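Putative Zn-dependent exopeptidase (Bacteroides vulgatus ATCC 8482, PDB 3GUX) probably acts as a zinc-dependent exopeptidase of the M28 family, an aminopeptidase expected to release residues from the N-terminal ends of peptides. Local coordinates at residues P22-D27 with L138-Q143; H234-G239 with G303-D308. One frame throughout, in Å; residues are numbered along the deposited sequence. Where two conformers were deposited one is given.

Interaction 1 (P22-D27 with L138-Q143); sequences PEFDAD and LEIARQ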
loop_
_atom_site.group_PDB
_atom_site.type_symbol
_atom_site.label_atom_id
_atom_site.label_comp_id
_atom_site.label_asym_id
_atom_site.label_seq_id
_atom_site.Cartn_x
_atom_site.Cartn_y
_atom_site.Cartn_z
ATOM N N PRO A 22 6.899 5.400 16.336
ATOM C CA PRO A 22 7.909 6.376 15.941
ATOM C C PRO A 22 7.304 7.366 14.982
ATOM O O PRO A 22 6.253 7.085 14.384
ATOM C CB PRO A 22 8.945 5.545 15.195
ATOM C CG PRO A 22 8.779 4.183 15.735
ATOM C CD PRO A 22 7.329 4.026 16.017
ATOM N N GLU A 23 7.960 8.501 14.821
ATOM C CA GLU A 23 7.443 9.553 13.959
ATOM C C GLU A 23 7.677 9.283 12.477
ATOM O O GLU A 23 8.821 9.057 12.032
ATOM C CB GLU A 23 8.070 10.900 14.339
ATOM C CG GLU A 23 7.710 11.366 15.710
ATOM C CD GLU A 23 6.228 11.694 15.890
ATOM O OE1 GLU A 23 5.586 12.181 14.937
ATOM O OE2 GLU A 23 5.720 11.502 17.012
ATOM N N PHE A 24 6.575 9.270 11.726
ATOM C CA PHE A 24 6.622 9.162 10.288
ATOM C C PHE A 24 7.150 10.494 9.794
ATOM O O PHE A 24 6.650 11.521 10.203
ATOM C CB PHE A 24 5.198 8.905 9.743
ATOM C CG PHE A 24 5.070 8.886 8.244
ATOM C CD1 PHE A 24 4.801 10.057 7.546
ATOM C CD2 PHE A 24 5.169 7.685 7.532
ATOM C CE1 PHE A 24 4.679 10.059 6.178
ATOM C CE2 PHE A 24 5.036 7.661 6.125
ATOM C CZ PHE A 24 4.789 8.853 5.458
ATOM N N ASP A 25 8.144 10.470 8.903
ATOM C CA ASP A 25 8.723 11.705 8.319
ATOM C C ASP A 25 8.084 11.993 6.979
ATOM O O ASP A 25 8.397 11.333 5.965
ATOM C CB ASP A 25 10.242 11.589 8.189
ATOM C CG ASP A 25 10.923 12.948 8.013
ATOM O OD1 ASP A 25 10.833 13.530 6.930
ATOM O OD2 ASP A 25 11.495 13.444 9.001
ATOM N N ALA A 26 7.154 12.946 6.981
ATOM C CA ALA A 26 6.435 13.316 5.765
ATOM C C ALA A 26 7.324 13.926 4.674
ATOM O O ALA A 26 6.992 13.746 3.470
ATOM C CB ALA A 26 5.252 14.231 6.089
ATOM N N ASP A 27 8.401 14.643 5.029
ATOM C CA ASP A 27 9.289 15.179 3.981
ATOM C C ASP A 27 10.060 14.039 3.299
ATOM O O ASP A 27 10.345 14.112 2.117
ATOM C CB ASP A 27 10.272 16.232 4.491
ATOM C CG ASP A 27 10.983 16.932 3.355
ATOM O OD1 ASP A 27 10.295 17.410 2.427
ATOM O OD2 ASP A 27 12.225 16.992 3.373
ATOM N N LEU A 138 7.313 3.328 1.634
ATOM C CA LEU A 138 8.776 3.327 1.689
ATOM C C LEU A 138 9.215 3.986 2.982
ATOM O O LEU A 138 10.100 3.473 3.658
ATOM C CB LEU A 138 9.399 4.063 0.498
ATOM C CG LEU A 138 9.373 3.372 -0.874
ATOM C CD1 LEU A 138 9.805 4.324 -1.987
ATOM C CD2 LEU A 138 10.242 2.122 -0.884
ATOM N N GLU A 139 8.580 5.109 3.339
ATOM C CA GLU A 139 8.913 5.791 4.589
ATOM C C GLU A 139 8.550 4.900 5.769
ATOM O O GLU A 139 9.288 4.872 6.734
ATOM C CB GLU A 139 8.243 7.171 4.701
ATOM C CG GLU A 139 8.358 7.828 6.067
ATOM C CD GLU A 139 9.807 8.080 6.535
ATOM O OE1 GLU A 139 10.788 7.922 5.762
ATOM O OE2 GLU A 139 9.958 8.460 7.703
ATOM N N ILE A 140 7.435 4.168 5.700
ATOM C CA ILE A 140 7.104 3.199 6.777
ATOM C C ILE A 140 8.183 2.088 6.859
ATOM O O ILE A 140 8.598 1.710 7.951
ATOM C CB ILE A 140 5.682 2.647 6.641
ATOM C CG1 ILE A 140 4.673 3.767 6.923
ATOM C CG2 ILE A 140 5.445 1.456 7.605
ATOM C CD1 ILE A 140 3.263 3.438 6.603
ATOM N N ALA A 141 8.673 1.638 5.705
ATOM C CA ALA A 141 9.750 0.641 5.633
ATOM C C ALA A 141 11.004 1.121 6.376
ATOM O O ALA A 141 11.577 0.400 7.198
ATOM C CB ALA A 141 10.096 0.313 4.164
ATOM N N ARG A 142 11.400 2.355 6.084
ATOM C CA ARG A 142 12.567 2.962 6.679
ATOM C C ARG A 142 12.438 3.009 8.211
ATOM O O ARG A 142 13.405 2.757 8.923
ATOM C CB ARG A 142 12.768 4.363 6.086
ATOM C CG ARG A 142 14.083 5.038 6.538
ATOM C CD ARG A 142 14.288 6.420 5.924
ATOM N NE ARG A 142 13.416 7.442 6.511
ATOM C CZ ARG A 142 13.666 8.126 7.623
ATOM N NH1 ARG A 142 14.772 7.905 8.340
ATOM N NH2 ARG A 142 12.788 9.030 8.063
ATOM N N GLN A 143 11.240 3.320 8.700
ATOM C CA GLN A 143 10.975 3.378 10.128
ATOM C C GLN A 143 10.982 1.983 10.729
ATOM O O GLN A 143 11.403 1.818 11.888
ATOM C CB GLN A 143 9.627 4.041 10.412
ATOM C CG GLN A 143 9.507 5.498 9.973
ATOM C CD GLN A 143 10.359 6.458 10.755
ATOM O OE1 GLN A 143 10.679 6.238 11.937
ATOM N NE2 GLN A 143 10.716 7.555 10.105
#
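Phe-24 and Asp-25, in the extended lead-in to helix 26-37, run alongside helix 131-146, Phe-24 CA lying 6.9 Å from Ile-140 CA. The one hydrogen bond across the two segments runs from Asp-25 N to the Glu-139 carboxylate: OE2 takes the N-H at 3.0 Å (N-H...O 151°), met from above the carboxylate plane. The same oxygen accepts Gln-143 NE2 at 2.7 Å, again out of plane, while its syn lone pair goes to Arg-142 NH2. Arg-142 grips the carboxylate side-on, NE reaching Glu-139 OE1 at 2.8 Å to complete a two-pronged salt bridge. With CG anti to the backbone N (chi1 170°) and a bend at chi2, Glu-139 carries its CG over one face of the Phe-24 ring as a CH-pi contact, 3.7 Å from the ring centroid. Ile-140 CG1 meets the ring edge at CE2 (4.0 Å). At the other end, Pro-22 CB rests on Gln-143 OE1, 3.8 Å away. Asp-25 CB packs at the edge of the Arg-142 guanidinium; Asp-25, the N-cap of helix 26-37, turns its OD1 to Ser-28 N. Asp-25 N, Gln-143 NE2 and Arg-142 NH2 on OE2, with Arg-142 NE and Ser-28 OG on OE1, satisfy the buried Glu-139, would be expected to favour its ionised form, and fix its rotation.

Interaction 2 (H234-G239 with G303-D308); sequences HELGYG and GQTVMD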
loop_
_atom_site.group_PDB
_atom_site.type_symbol
_atom_site.label_atom_id
_atom_site.label_comp_id
_atom_site.label_asym_id
_atom_site.label_seq_id
_atom_site.Cartn_x
_atom_site.Cartn_y
_atom_site.Cartn_z
ATOM N N HIS A 234 -8.414 9.602 14.409
ATOM C CA HIS A 234 -9.103 10.610 15.243
ATOM C C HIS A 234 -8.395 10.866 16.557
ATOM O O HIS A 234 -8.160 12.019 16.886
ATOM C CB HIS A 234 -10.565 10.268 15.428
ATOM C CG HIS A 234 -11.398 10.658 14.250
ATOM N ND1 HIS A 234 -12.335 11.668 14.302
ATOM C CD2 HIS A 234 -11.391 10.215 12.970
ATOM C CE1 HIS A 234 -12.894 11.808 13.113
ATOM N NE2 HIS A 234 -12.331 10.944 12.283
ATOM N N GLU A 235 -8.008 9.797 17.243
ATOM C CA GLU A 235 -7.240 9.885 18.474
ATOM C C GLU A 235 -5.916 10.646 18.333
ATOM O O GLU A 235 -5.491 11.327 19.267
ATOM C CB GLU A 235 -6.962 8.475 18.983
ATOM C CG GLU A 235 -8.200 7.776 19.496
ATOM C CD GLU A 235 -7.962 6.320 19.806
ATOM O OE1 GLU A 235 -6.982 5.738 19.297
ATOM O OE2 GLU A 235 -8.764 5.759 20.551
ATOM N N LEU A 236 -5.281 10.530 17.171
ATOM C CA LEU A 236 -4.006 11.212 16.874
ATOM C C LEU A 236 -4.216 12.654 16.409
ATOM O O LEU A 236 -3.251 13.401 16.301
ATOM C CB LEU A 236 -3.212 10.493 15.785
ATOM C CG LEU A 236 -2.672 9.083 16.015
ATOM C CD1 LEU A 236 -2.176 8.488 14.655
ATOM C CD2 LEU A 236 -1.588 9.108 17.116
ATOM N N GLY A 237 -5.454 13.055 16.137
ATOM C CA GLY A 237 -5.757 14.410 15.669
ATOM C C GLY A 237 -5.890 14.565 14.156
ATOM O O GLY A 237 -5.928 15.677 13.655
ATOM N N TYR A 238 -5.930 13.458 13.424
ATOM C CA TYR A 238 -6.108 13.464 11.975
ATOM C C TYR A 238 -7.539 13.176 11.486
ATOM O O TYR A 238 -7.712 12.762 10.349
ATOM C CB TYR A 238 -5.178 12.424 11.355
ATOM C CG TYR A 238 -3.735 12.649 11.747
ATOM C CD1 TYR A 238 -3.100 13.876 11.527
ATOM C CD2 TYR A 238 -2.997 11.635 12.304
ATOM C CE1 TYR A 238 -1.784 14.069 11.896
ATOM C CE2 TYR A 238 -1.691 11.821 12.657
ATOM C CZ TYR A 238 -1.089 13.030 12.468
ATOM O OH TYR A 238 0.218 13.148 12.823
ATOM N N GLY A 239 -8.542 13.414 12.313
ATOM C CA GLY A 239 -9.953 13.181 11.961
ATOM C C GLY A 239 -10.465 13.935 10.741
ATOM O O GLY A 239 -11.417 13.478 10.096
ATOM N N GLY A 303 0.441 8.349 6.946
ATOM C CA GLY A 303 1.584 7.579 7.375
ATOM C C GLY A 303 1.592 7.363 8.874
ATOM O O GLY A 303 1.802 6.233 9.334
ATOM N N GLN A 304 1.347 8.413 9.654
ATOM C CA GLN A 304 1.396 8.244 11.124
ATOM C C GLN A 304 0.284 7.337 11.632
ATOM O O GLN A 304 0.491 6.557 12.598
ATOM C CB GLN A 304 1.302 9.589 11.855
ATOM C CG GLN A 304 1.778 9.513 13.323
ATOM C CD GLN A 304 3.222 9.075 13.396
ATOM O OE1 GLN A 304 4.080 9.723 12.796
ATOM N NE2 GLN A 304 3.500 7.965 14.118
ATOM N N THR A 305 -0.901 7.471 11.030
ATOM C CA THR A 305 -2.063 6.657 11.424
ATOM C C THR A 305 -1.731 5.196 11.159
ATOM O O THR A 305 -1.915 4.376 12.033
ATOM C CB THR A 305 -3.352 7.076 10.683
ATOM O OG1 THR A 305 -3.733 8.378 11.119
ATOM C CG2 THR A 305 -4.527 6.065 10.903
ATOM N N VAL A 306 -1.165 4.894 9.984
ATOM C CA VAL A 306 -0.795 3.515 9.664
ATOM C C VAL A 306 0.243 2.977 10.649
ATOM O O VAL A 306 0.114 1.858 11.114
ATOM C CB VAL A 306 -0.353 3.310 8.184
ATOM C CG1 VAL A 306 0.213 1.893 7.951
ATOM C CG2 VAL A 306 -1.532 3.499 7.263
HETATM N N MSE A 307 1.207 3.786 11.030
HETATM C CA MSE A 307 2.196 3.291 11.991
HETATM C C MSE A 307 1.613 3.078 13.377
HETATM O O MSE A 307 1.849 2.027 13.971
HETATM C CB MSE A 307 3.386 4.208 12.050
HETATM C CG MSE A 307 3.931 4.345 10.686
HETATM SE SE MSE A 307 5.673 4.895 10.740
HETATM C CE MSE A 307 6.284 3.109 10.778
ATOM N N ASP A 308 0.819 4.016 13.878
ATOM C CA ASP A 308 0.220 3.836 15.217
ATOM C C ASP A 308 -0.743 2.639 15.218
ATOM O O ASP A 308 -0.857 1.971 16.227
ATOM C CB ASP A 308 -0.456 5.117 15.743
ATOM C CG ASP A 308 0.530 6.077 16.397
ATOM O OD1 ASP A 308 0.736 5.967 17.621
ATOM O OD2 ASP A 308 1.068 6.963 15.711
#
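Gln-304 OE1 is held by two donors, Lys-300 NZ of its own helix and Phe-24 N of the N-terminal segment, while Tyr-238 packs against CB of the same side chain. Tyr-238 and Leu-236 come from the Schellman motif that closes helix 223-236: Gly-237 takes a positive phi, and one of the two bonds back into the last turn runs from Gly-237 N to His-234 O at 3.0 Å. At the other corner of the Gln-304 amide, NE2 donates to Asp-308 OD2 at 3.1 Å in a nearly straight bond (165°), which joins successive turns of helix 296-311 on the side that meets Leu-236. Asp-308 OD2 is met on its syn side, out of the carboxylate plane, with the partner close to the plane of the Gln-304 amide. No hydrogen bond crosses the contact, which is made by side chains fitting against one another. Leu-236, its CG anti to the carbonyl carbon (chi1 -65°), sends both methyls to Asp-308, CD1 and CD2 each standing 3.7 Å from OD2. That oxygen thus faces the leucine methyls as well as Gln-304 NE2, whereas OD1 goes to Ala-21 N. CD1 also comes down on the helix backbone, 3.7 Å from Thr-305 CA. On the Tyr-238 ring, CE2 lies 3.8 Å from Gln-304 CB, with ring and amide planes 30° apart. Tyr-238 and Thr-305 lie alongside with their side chains pointing opposite ways, Tyr-238 CD2 coming 3.5 Å from Thr-305 OG1, a hydroxyl that is hydrogen-bonded to Ala-301 O.

Interactions 1 and 2 have centres about 13 Å apart and meet through helix 296-311, which lies between helix 223-236 and the N-terminal segment 22-27. Gln-304 of interaction 2 makes two probable hydrogen bonds to the backbone of interaction 1: its OE1 accepts from Phe-24 N at 2.8 Å and its NE2 donates to Pro-22 O at 2.9 Å. The residues leading to helix 26-37 are thus held by Gln-304 and by helix 131-146. Selenomethionine Met-307 packs its CE 3.5 Å from Gln-143 CB, so helices 131-146 and 296-311 also touch directly. The contacts follow each other along the chain, interaction 1 closing before interaction 2 opens.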